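Local coordinates for protein metallophosphoesterase (Clostridium thermocellum, PDB 4J6O) that probably removes phosphate from 2',3'-phosphate RNA ends as the manganese-binding, calcineurin-like phosphatase domain of a bacterial RNA repair enzyme, at residues K159-F162 with Q163-S167; Y192-A195 with S196-G200. One frame throughout, in Å; residues are numbered along the deposited sequence.

Interaction 1 (K159-F162 with Q163-S167); sequences KEEF and QGRGS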
ATOM      1  N   LYS A 159      -5.722  10.377 -10.723  1.00 33.18           N
ATOM      2  CA  LYS A 159      -6.740  11.083 -11.485  1.00 32.22           C
ATOM      3  C   LYS A 159      -6.753  10.610 -12.949  1.00 31.85           C
ATOM      4  O   LYS A 159      -5.762  10.049 -13.424  1.00 29.34           O
ATOM      5  CB  LYS A 159      -6.536  12.596 -11.383  1.00 35.69           C
ATOM      6  CG  LYS A 159      -5.228  13.074 -11.885  1.00 31.83           C
ATOM      7  CD  LYS A 159      -5.299  14.635 -11.908  1.00 34.53           C
ATOM      8  CE  LYS A 159      -3.972  15.305 -12.086  1.00 43.97           C
ATOM      9  NZ  LYS A 159      -4.147  16.801 -12.177  1.00 42.42           N
ATOM     10  N   GLU A 160      -7.899  10.776 -13.626  1.00 30.89           N
ATOM     11  CA  GLU A 160      -8.127  10.183 -14.947  1.00 35.59           C
ATOM     12  C   GLU A 160      -7.030  10.430 -15.977  1.00 39.75           C
ATOM     13  O   GLU A 160      -6.578   9.496 -16.644  1.00 37.46           O
ATOM     14  CB  GLU A 160      -9.462  10.653 -15.510  1.00 39.16           C
ATOM     15  CG  GLU A 160      -9.760  10.063 -16.875  1.00 42.92           C
ATOM     16  CD  GLU A 160     -11.165  10.343 -17.336  1.00 63.67           C
ATOM     17  OE1 GLU A 160     -11.911  11.062 -16.626  1.00 45.50           O
ATOM     18  OE2 GLU A 160     -11.526   9.822 -18.410  1.00 43.95           O
ATOM     19  N   GLU A 161      -6.613  11.696 -16.087  1.00 39.13           N
ATOM     20  CA  GLU A 161      -5.634  12.151 -17.070  1.00 43.48           C
ATOM     21  C   GLU A 161      -4.306  11.394 -16.983  1.00 37.55           C
ATOM     22  O   GLU A 161      -3.583  11.304 -17.963  1.00 42.73           O
ATOM     23  CB  GLU A 161      -5.399  13.673 -16.883  1.00 43.94           C
ATOM     24  CG  GLU A 161      -4.317  14.313 -17.750  1.00 89.21           C
ATOM     25  CD  GLU A 161      -3.904  15.727 -17.275  1.00 70.47           C
ATOM     26  OE1 GLU A 161      -4.483  16.243 -16.288  1.00 78.82           O
ATOM     27  OE2 GLU A 161      -2.988  16.325 -17.905  1.00 87.02           O
ATOM     28  N   PHE A 162      -3.986  10.848 -15.805  1.00 30.80           N
ATOM     29  CA  PHE A 162      -2.656  10.306 -15.563  1.00 29.75           C
ATOM     30  C   PHE A 162      -2.697   8.761 -15.637  1.00 34.06           C
ATOM     31  O   PHE A 162      -1.673   8.095 -15.656  1.00 33.63           O
ATOM     32  CB  PHE A 162      -2.216  10.650 -14.134  1.00 30.40           C
ATOM     33  CG  PHE A 162      -1.744  12.056 -13.928  1.00 39.03           C
ATOM     34  CD1 PHE A 162      -1.775  13.021 -14.936  1.00 34.03           C
ATOM     35  CD2 PHE A 162      -1.231  12.403 -12.706  1.00 31.05           C
ATOM     36  CE1 PHE A 162      -1.323  14.300 -14.682  1.00 42.52           C
ATOM     37  CE2 PHE A 162      -0.771  13.682 -12.442  1.00 41.05           C
ATOM     38  CZ  PHE A 162      -0.801  14.636 -13.437  1.00 42.54           C
ATOM     39  N   GLN A 163      -3.891   8.197 -15.620  1.00 30.20           N
ATOM     40  CA  GLN A 163      -3.993   6.743 -15.637  1.00 33.93           C
ATOM     41  C   GLN A 163      -3.357   6.140 -16.869  1.00 40.28           C
ATOM     42  O   GLN A 163      -3.605   6.558 -18.003  1.00 36.30           O
ATOM     43  CB  GLN A 163      -5.428   6.270 -15.489  1.00 29.58           C
ATOM     44  CG  GLN A 163      -6.026   6.600 -14.114  1.00 38.48           C
ATOM     45  CD  GLN A 163      -7.506   6.325 -14.079  1.00 31.37           C
ATOM     46  OE1 GLN A 163      -8.056   5.819 -15.038  1.00 34.79           O
ATOM     47  NE2 GLN A 163      -8.169   6.703 -12.993  1.00 30.40           N
ATOM     48  N   GLY A 164      -2.475   5.190 -16.624  1.00 31.13           N
ATOM     49  CA  GLY A 164      -1.802   4.527 -17.712  1.00 35.12           C
ATOM     50  C   GLY A 164      -0.562   5.248 -18.185  1.00 32.91           C
ATOM     51  O   GLY A 164       0.125   4.756 -19.065  1.00 39.87           O
ATOM     52  N   ARG A 165      -0.258   6.394 -17.588  1.00 32.21           N
ATOM     53  CA  ARG A 165       0.935   7.137 -17.959  1.00 31.62           C
ATOM     54  C   ARG A 165       2.152   6.827 -17.086  1.00 47.77           C
ATOM     55  O   ARG A 165       2.045   6.580 -15.882  1.00 41.40           O
ATOM     56  CB  ARG A 165       0.660   8.642 -18.079  1.00 36.49           C
ATOM     57  CG  ARG A 165      -0.418   8.905 -19.121  1.00 39.01           C
ATOM     58  CD  ARG A 165      -0.855  10.335 -19.118  1.00 52.17           C
ATOM     59  NE  ARG A 165       0.260  11.268 -19.177  1.00 69.94           N
ATOM     60  CZ  ARG A 165       0.135  12.577 -18.988  1.00 91.35           C
ATOM     61  NH1 ARG A 165       1.202  13.365 -19.071  1.00 96.23           N
ATOM     62  NH2 ARG A 165      -1.063  13.096 -18.717  1.00 57.62           N
ATOM     63  N   GLY A 166       3.313   6.826 -17.729  1.00 38.62           N
ATOM     64  CA  GLY A 166       4.505   6.357 -17.074  1.00 39.23           C
ATOM     65  C   GLY A 166       5.449   7.478 -16.724  1.00 37.19           C
ATOM     66  O   GLY A 166       6.580   7.204 -16.352  1.00 51.09           O
ATOM     67  N   SER A 167       5.001   8.728 -16.807  1.00 40.38           N
ATOM     68  CA  SER A 167       5.910   9.859 -16.528  1.00 35.24           C
ATOM     69  C   SER A 167       6.291   9.993 -15.056  1.00 30.65           C
ATOM     70  O   SER A 167       5.643   9.412 -14.179  1.00 36.58           O
ATOM     71  CB  SER A 167       5.279  11.171 -16.991  1.00 37.44           C
ATOM     72  OG  SER A 167       4.196  11.492 -16.143  1.00 41.02           O
TER

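Interaction 2 (Y192-A195 with S196-G200); sequences YDWA and SDYRG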
ATOM      1  N   TYR A 192      -4.840  18.610  -3.098  1.00 32.10           N
ATOM      2  CA  TYR A 192      -5.927  18.710  -4.057  1.00 34.47           C
ATOM      3  C   TYR A 192      -6.834  17.481  -3.903  1.00 28.90           C
ATOM      4  O   TYR A 192      -6.340  16.333  -3.864  1.00 32.24           O
ATOM      5  CB  TYR A 192      -5.341  18.724  -5.461  1.00 31.26           C
ATOM      6  CG  TYR A 192      -6.361  18.574  -6.551  1.00 35.27           C
ATOM      7  CD1 TYR A 192      -7.526  19.319  -6.559  1.00 33.00           C
ATOM      8  CD2 TYR A 192      -6.154  17.650  -7.574  1.00 32.93           C
ATOM      9  CE1 TYR A 192      -8.463  19.150  -7.573  1.00 47.18           C
ATOM     10  CE2 TYR A 192      -7.061  17.490  -8.590  1.00 37.15           C
ATOM     11  CZ  TYR A 192      -8.222  18.203  -8.569  1.00 34.73           C
ATOM     12  OH  TYR A 192      -9.125  18.026  -9.588  1.00 41.07           O
ATOM     13  N   ASP A 193      -8.139  17.744  -3.776  1.00 31.11           N
ATOM     14  CA  ASP A 193      -9.134  16.670  -3.600  1.00 34.35           C
ATOM     15  C   ASP A 193      -9.518  16.158  -4.977  1.00 35.77           C
ATOM     16  O   ASP A 193     -10.556  16.539  -5.534  1.00 39.03           O
ATOM     17  CB  ASP A 193     -10.361  17.264  -2.958  1.00 38.72           C
ATOM     18  CG  ASP A 193     -11.445  16.237  -2.715  1.00 42.97           C
ATOM     19  OD1 ASP A 193     -11.308  15.064  -3.159  1.00 36.94           O
ATOM     20  OD2 ASP A 193     -12.430  16.640  -2.103  1.00 41.51           O
ATOM     21  N   TRP A 194      -8.662  15.323  -5.540  1.00 31.06           N
ATOM     22  CA  TRP A 194      -8.834  14.874  -6.899  1.00 27.13           C
ATOM     23  C   TRP A 194     -10.066  13.970  -7.010  1.00 28.52           C
ATOM     24  O   TRP A 194     -10.710  13.886  -8.069  1.00 33.54           O
ATOM     25  CB  TRP A 194      -7.566  14.139  -7.322  1.00 27.43           C
ATOM     26  CG  TRP A 194      -7.409  12.803  -6.622  1.00 25.19           C
ATOM     27  CD1 TRP A 194      -6.790  12.575  -5.431  1.00 28.10           C
ATOM     28  CD2 TRP A 194      -7.941  11.526  -7.045  1.00 24.42           C
ATOM     29  NE1 TRP A 194      -6.886  11.262  -5.090  1.00 29.91           N
ATOM     30  CE2 TRP A 194      -7.577  10.583  -6.058  1.00 30.10           C
ATOM     31  CE3 TRP A 194      -8.680  11.103  -8.147  1.00 28.39           C
ATOM     32  CZ2 TRP A 194      -7.953   9.220  -6.117  1.00 26.66           C
ATOM     33  CZ3 TRP A 194      -9.061   9.729  -8.213  1.00 23.83           C
ATOM     34  CH2 TRP A 194      -8.669   8.814  -7.223  1.00 27.16           C
ATOM     35  N   ALA A 195     -10.380  13.263  -5.926  1.00 28.11           N
ATOM     36  CA  ALA A 195     -11.469  12.284  -6.031  1.00 29.46           C
ATOM     37  C   ALA A 195     -12.823  12.979  -6.258  1.00 40.33           C
ATOM     38  O   ALA A 195     -13.699  12.461  -6.958  1.00 32.05           O
ATOM     39  CB  ALA A 195     -11.512  11.378  -4.793  1.00 28.63           C
ATOM     40  N   SER A 196     -12.988  14.167  -5.692  1.00 34.67           N
ATOM     41  CA  SER A 196     -14.220  14.916  -5.952  1.00 41.25           C
ATOM     42  C   SER A 196     -14.420  15.287  -7.413  1.00 45.22           C
ATOM     43  O   SER A 196     -15.555  15.325  -7.897  1.00 45.92           O
ATOM     44  CB  SER A 196     -14.330  16.139  -5.064  1.00 45.58           C
ATOM     45  OG  SER A 196     -14.601  15.699  -3.751  1.00 47.78           O
ATOM     46  N   ASP A 197     -13.326  15.532  -8.123  1.00 38.19           N
ATOM     47  CA  ASP A 197     -13.426  15.953  -9.501  1.00 39.58           C
ATOM     48  C   ASP A 197     -13.323  14.783 -10.454  1.00 37.18           C
ATOM     49  O   ASP A 197     -13.340  14.983 -11.663  1.00 46.63           O
ATOM     50  CB  ASP A 197     -12.310  16.942  -9.827  1.00 37.85           C
ATOM     51  CG  ASP A 197     -12.496  18.291  -9.148  1.00 62.85           C
ATOM     52  OD1 ASP A 197     -13.643  18.633  -8.766  1.00 49.21           O
ATOM     53  OD2 ASP A 197     -11.476  19.005  -8.996  1.00 52.92           O
ATOM     54  N   TYR A 198     -13.198  13.566  -9.918  1.00 38.58           N
ATOM     55  CA  TYR A 198     -12.990  12.379 -10.746  1.00 32.54           C
ATOM     56  C   TYR A 198     -14.268  11.906 -11.471  1.00 38.53           C
ATOM     57  O   TYR A 198     -15.339  11.735 -10.866  1.00 37.39           O
ATOM     58  CB  TYR A 198     -12.408  11.232  -9.891  1.00 30.32           C
ATOM     59  CG  TYR A 198     -12.058   9.990 -10.676  1.00 32.68           C
ATOM     60  CD1 TYR A 198     -10.898   9.937 -11.433  1.00 29.63           C
ATOM     61  CD2 TYR A 198     -12.880   8.862 -10.649  1.00 27.95           C
ATOM     62  CE1 TYR A 198     -10.549   8.807 -12.171  1.00 31.74           C
ATOM     63  CE2 TYR A 198     -12.536   7.718 -11.352  1.00 31.48           C
ATOM     64  CZ  TYR A 198     -11.377   7.686 -12.110  1.00 28.00           C
ATOM     65  OH  TYR A 198     -10.998   6.573 -12.848  1.00 30.04           O
ATOM     66  N   ARG A 199     -14.120  11.703 -12.777  1.00 42.25           N
ATOM     67  CA  ARG A 199     -15.222  11.271 -13.624  1.00 39.79           C
ATOM     68  C   ARG A 199     -14.722  10.173 -14.562  1.00 41.20           C
ATOM     69  O   ARG A 199     -15.272   9.948 -15.629  1.00 48.61           O
ATOM     70  CB  ARG A 199     -15.768  12.460 -14.434  1.00 42.05           C
ATOM     71  CG  ARG A 199     -16.337  13.600 -13.600  1.00 44.99           C
ATOM     72  CD  ARG A 199     -17.447  13.101 -12.678  1.00 50.11           C
ATOM     73  NE  ARG A 199     -18.110  14.171 -11.931  1.00 65.22           N
ATOM     74  CZ  ARG A 199     -17.680  14.691 -10.780  1.00 80.33           C
ATOM     75  NH1 ARG A 199     -16.554  14.268 -10.211  1.00 42.26           N
ATOM     76  NH2 ARG A 199     -18.380  15.654 -10.197  1.00 54.38           N
ATOM     77  N   GLY A 200     -13.677   9.474 -14.148  1.00 36.93           N
ATOM     78  CA  GLY A 200     -13.051   8.479 -14.991  1.00 34.38           C
ATOM     79  C   GLY A 200     -13.836   7.164 -14.991  1.00 43.64           C
ATOM     80  O   GLY A 200     -14.661   6.884 -14.105  1.00 38.01           O
TER

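Interaction 1 (K159-F162 with Q163-S167)
Arg165 reaches back over the short 3-10 turn that precedes it and gives its NH2 to the carbonyl oxygen of Glu161. The bond from Arg165 NH2 to Glu161 O is 3.2 Å long and nearly straight, 165° at the hydrogen; the oxygen lies at the edge of the guanidinium and close to its plane, while the nitrogen stands above the carbonyl plane. A bend at chi3 (50°) in an otherwise extended chain brings the guanidinium round to this oxygen. The same NH2 has the Glu161 carboxylate as a second, looser partner: Glu161 OE2 is 3.8 Å from Arg165 NH2, a long salt bridge between planes turned 40° apart.

Backbone groups of the turn are also paired. Gln163 N donates to Glu160 O at 3.2 Å and, weakly, to Lys159 O, closing the 3-10 segment 160-162. The chain then enters a type II beta turn from Phe162 to Arg165, whose closing bond runs from Arg165 N to Phe162 O at 2.9 Å. Gly164 fits the third position of this turn, where its positive phi would press a CB against the preceding carbonyl oxygen; its N is hydrogen-bonded to His143 NE2.

The side chain of Gln163 lies extended along the first turn, its CG 3.5 Å from Lys159 O. Its amide lies beside Glu160 CA: NE2 donates to Met158 O and probably to Tyr198 OH, and OE1 is hydrogen-bonded to a bound triethylene glycol, probably from the crystallisation liquor. Lys159 passes CE 3.5 Å above one face of the Phe162 ring, offset toward the rim, and ends in a salt bridge with Glu178. Beyond the beta turn, Ser167 N-caps helix 168-176, its OG accepting a weak bond from Val170 N.

Interaction 2 (Y192-A195 with S196-G200)
A type I beta turn runs from Ala195 to Tyr198, closed by a 3.2 Å bond from Tyr198 N to Ala195 O. A weak bond from Asp197 N to Trp194 O overlaps it, and an inverse gamma turn centred on Asp193 comes just before.

The carboxylate of Asp193 grips Ser196 twice. Asp193 OD1 accepts from Ser196 N at 3.2 Å and Asp193 OD2 from Ser196 OG at 2.9 Å, both donors standing above the carboxylate plane. With CG anti to the backbone N (chi1 -179°), Asp193 brings both oxygens to Ser196, the second residue of the beta turn. Asp197, next after Ser196, takes the Tyr192 hydroxyl on the anti lone pair of OD2; Tyr192 OH to Asp197 OD2 is 2.6 Å, with ring and carboxylate planes 45° apart. Arg199 curls back to fix its guanidinium against the turn. Arg199 NH1 donates almost straight to Ser196 O at 2.7 Å, and the same nitrogen also donates to Tyr198 O.

Trp194 and Tyr198 run side by side in an offset edge-to-face pair: the indole presents the edge of its six-membered ring to the phenol face, CZ3 of Trp194 lying 3.7 Å from CD1 of Tyr198 and the planes 84° apart. Tyr198 OH is hydrogen-bonded to Ala202 O. Both aromatic side chains lie against strands 203-206 and 220-222, touching Val204 and Thr220, while Trp194 also makes edge-to-face contacts with Tyr206 and with Phe173 of helix 168-176.

How the interactions relate
Interaction 1 comes first along the chain, in the loop between strand 151-154 and helix 168-176; interaction 2 follows in the loop between strands 189-191 and 203-206. Their centres are about 13 Å apart, and they meet directly: a probable hydrogen bond of 2.8 Å from Gln163 NE2 to Tyr198 OH joins the two loops, and Glu160 packs against Tyr198, Arg199 and Gly200. Strands 151-154 and 203-206 are parallel neighbours in the six-stranded mixed sheet; the loop leaving the first meets the loop entering the second. Helix 168-176 is shared, with Phe173 touching both Lys159 and Trp194. Neither interaction contains a manganese ligand; together they connect two peripheral loops of the calcineurin-like fold.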